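Local coordinates for prenyltransference for protein (Lavandula lanata, PDB 5HC8), which probably condenses two molecules of dimethylallyl diphosphate head-to-middle into lavandulyl diphosphate, as a prenyltransferase related to undecaprenyl diphosphate synthases, at residues 188-193 with 229-234. Sequence-based numbering, arbitrary orientation.
Sequences PDLLIR and LDALAS. With ISY (3-methylbut-3-enylsulfanyl(phosphonooxy)phosphinic acid), chain F.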
loop_
_atom_site.group_PDB
_atom_site.type_symbol
_atom_site.label_atom_id
_atom_site.label_comp_id
_atom_site.label_asym_id
_atom_site.label_seq_id
_atom_site.Cartn_x
_atom_site.Cartn_y
_atom_site.Cartn_z
ATOM N N PRO A 188 -1.164 -9.405 5.186
ATOM C CA PRO A 188 -2.566 -9.797 5.084
ATOM C C PRO A 188 -2.898 -10.339 3.731
ATOM O O PRO A 188 -2.401 -9.847 2.730
ATOM C CB PRO A 188 -3.362 -8.507 5.379
ATOM C CG PRO A 188 -2.367 -7.472 5.668
ATOM C CD PRO A 188 -0.988 -7.964 5.445
ATOM N N ASP A 189 -3.773 -11.359 3.721
ATOM C CA ASP A 189 -4.395 -11.827 2.504
ATOM C C ASP A 189 -5.535 -10.888 2.097
ATOM O O ASP A 189 -5.836 -10.710 0.892
ATOM C CB ASP A 189 -4.923 -13.247 2.762
ATOM C CG ASP A 189 -3.796 -14.196 3.060
ATOM O OD1 ASP A 189 -2.999 -14.418 2.136
ATOM O OD2 ASP A 189 -3.646 -14.576 4.219
ATOM N N LEU A 190 -6.186 -10.323 3.101
ATOM C CA LEU A 190 -7.392 -9.521 2.898
ATOM C C LEU A 190 -7.333 -8.314 3.857
ATOM O O LEU A 190 -7.074 -8.507 5.027
ATOM C CB LEU A 190 -8.648 -10.335 3.214
ATOM C CG LEU A 190 -9.984 -9.628 3.227
ATOM C CD1 LEU A 190 -10.304 -9.083 1.872
ATOM C CD2 LEU A 190 -11.174 -10.509 3.765
ATOM N N LEU A 191 -7.578 -7.118 3.342
ATOM C CA LEU A 191 -7.553 -5.899 4.133
ATOM C C LEU A 191 -8.941 -5.337 3.950
ATOM O O LEU A 191 -9.368 -5.087 2.830
ATOM C CB LEU A 191 -6.535 -4.903 3.610
ATOM C CG LEU A 191 -6.595 -3.513 4.274
ATOM C CD1 LEU A 191 -6.135 -3.620 5.692
ATOM C CD2 LEU A 191 -5.600 -2.617 3.528
ATOM N N ILE A 192 -9.599 -5.124 5.071
ATOM C CA ILE A 192 -10.904 -4.545 5.105
ATOM C C ILE A 192 -10.842 -3.100 5.623
ATOM O O ILE A 192 -10.330 -2.855 6.679
ATOM C CB ILE A 192 -11.804 -5.355 6.037
ATOM C CG1 ILE A 192 -11.980 -6.788 5.512
ATOM C CG2 ILE A 192 -13.165 -4.719 6.150
ATOM C CD1 ILE A 192 -12.668 -7.734 6.538
ATOM N N ARG A 193 -11.502 -2.189 4.929
ATOM C CA ARG A 193 -11.658 -0.852 5.462
ATOM C C ARG A 193 -13.086 -0.398 5.427
ATOM O O ARG A 193 -13.697 -0.361 4.390
ATOM C CB ARG A 193 -10.765 0.171 4.748
ATOM C CG ARG A 193 -10.934 1.598 5.281
ATOM C CD ARG A 193 -9.890 2.575 4.754
ATOM N NE ARG A 193 -10.211 3.866 5.321
ATOM C CZ ARG A 193 -9.325 4.791 5.675
ATOM N NH1 ARG A 193 -8.025 4.660 5.441
ATOM N NH2 ARG A 193 -9.752 5.894 6.241
ATOM N N LEU A 229 -18.192 -11.610 7.033
ATOM C CA LEU A 229 -18.600 -12.603 6.092
ATOM C C LEU A 229 -18.710 -12.097 4.675
ATOM O O LEU A 229 -18.330 -12.780 3.732
ATOM C CB LEU A 229 -19.972 -13.152 6.544
ATOM C CG LEU A 229 -20.064 -14.408 7.378
ATOM C CD1 LEU A 229 -18.826 -15.115 7.916
ATOM C CD2 LEU A 229 -21.188 -14.358 8.400
ATOM N N ASP A 230 -19.193 -10.883 4.523
ATOM C CA ASP A 230 -19.315 -10.302 3.219
ATOM C C ASP A 230 -17.910 -10.097 2.581
ATOM O O ASP A 230 -17.712 -10.374 1.357
ATOM C CB ASP A 230 -20.045 -8.994 3.302
ATOM C CG ASP A 230 -21.528 -9.164 3.457
ATOM O OD1 ASP A 230 -22.046 -10.266 3.230
ATOM O OD2 ASP A 230 -22.182 -8.174 3.785
ATOM N N ALA A 231 -16.962 -9.618 3.399
ATOM C CA ALA A 231 -15.569 -9.398 2.929
ATOM C C ALA A 231 -14.948 -10.715 2.575
ATOM O O ALA A 231 -14.290 -10.813 1.517
ATOM C CB ALA A 231 -14.778 -8.666 4.002
ATOM N N LEU A 232 -15.205 -11.759 3.391
ATOM C CA LEU A 232 -14.677 -13.079 3.069
ATOM C C LEU A 232 -15.238 -13.683 1.748
ATOM O O LEU A 232 -14.511 -14.345 1.023
ATOM C CB LEU A 232 -14.889 -14.062 4.178
ATOM C CG LEU A 232 -13.860 -14.238 5.276
ATOM C CD1 LEU A 232 -12.667 -13.341 5.225
ATOM C CD2 LEU A 232 -14.527 -14.079 6.630
ATOM N N ALA A 233 -16.511 -13.478 1.493
ATOM C CA ALA A 233 -17.167 -13.920 0.274
ATOM C C ALA A 233 -16.590 -13.171 -0.918
ATOM O O ALA A 233 -16.447 -13.752 -1.981
ATOM C CB ALA A 233 -18.654 -13.674 0.371
ATOM N N SER A 234 -16.364 -11.852 -0.800
ATOM C CA SER A 234 -15.701 -11.126 -1.878
ATOM C C SER A 234 -14.322 -11.736 -2.132
ATOM O O SER A 234 -13.934 -11.955 -3.324
ATOM C CB SER A 234 -15.677 -9.607 -1.564
ATOM O OG SER A 234 -14.923 -8.818 -2.476
HETATM P P1 ISY F . -7.858 9.311 7.515
HETATM O O2 ISY F . -7.367 8.614 8.936
HETATM P P3 ISY F . -8.243 7.939 10.059
HETATM O O4 ISY F . -9.234 8.711 7.026
HETATM O O5 ISY F . -6.783 9.247 6.392
HETATM O O6 ISY F . -8.057 10.778 7.872
HETATM O O7 ISY F . -9.552 8.629 10.199
HETATM O O8 ISY F . -7.341 7.787 11.370
HETATM S S9 ISY F . -8.716 6.014 9.264
HETATM C C10 ISY F . -7.239 5.119 9.682
HETATM C C11 ISY F . -7.749 4.191 10.755
HETATM C C12 ISY F . -7.019 4.010 12.056
HETATM C C13 ISY F . -7.565 3.080 13.039
HETATM C C14 ISY F . -5.887 4.887 12.442
#
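Arg193 NH2 donates to the ligand oxygen ISY O4 over 3.0 Å, and the same nitrogen forms a salt bridge with Asp21 OD2. The oxygen lies at the edge of the guanidinium and in its plane, although an N-H...O angle of 135° makes the bond distinctly bent. ISY S9, 3.2 Å from Arg193 NH2, sits well off that plane. The reach comes from an extended chain, with CG anti to the backbone N (chi1 179°). Arg193 NH1 is hydrogen-bonded to Ser201 OG and the Arg199 carbonyl oxygen, which limits rotation of the group; Ser201 OG also binds the ligand. A leucine at this position would take away the guanidinium and would probably leave the diphosphate analogue without one of its charged partners and Asp21 without this salt-bridge mate.

Strand 190-193 meets helix 225-237 through alternate residues, Leu190 and Ile192; the side-chain contacts between the segments are apolar, and no hydrogen bond crosses. Ile192 points its CD1 at Ala231 CB, 3.4 Å away, a close approach for two carbons; CG1 follows at 3.7 Å. Leu190 CD2 touches Leu232 CD1 at 3.5 Å, the two side chains crossing at about a right angle, and lies 4.1 Å from Ala231 CB. Ala231 thus receives both side chains. Segment axes approach to 9.7 Å and run at 137°, a spacing consistent with a helix layered on a sheet. Strand 190-193, between 15-19 and 212-215 in the parallel sheet, packs against a covering helix while Arg193, at the strand's end, reaches the diphosphate site, an arrangement characteristic of the cis-prenyltransferase fold.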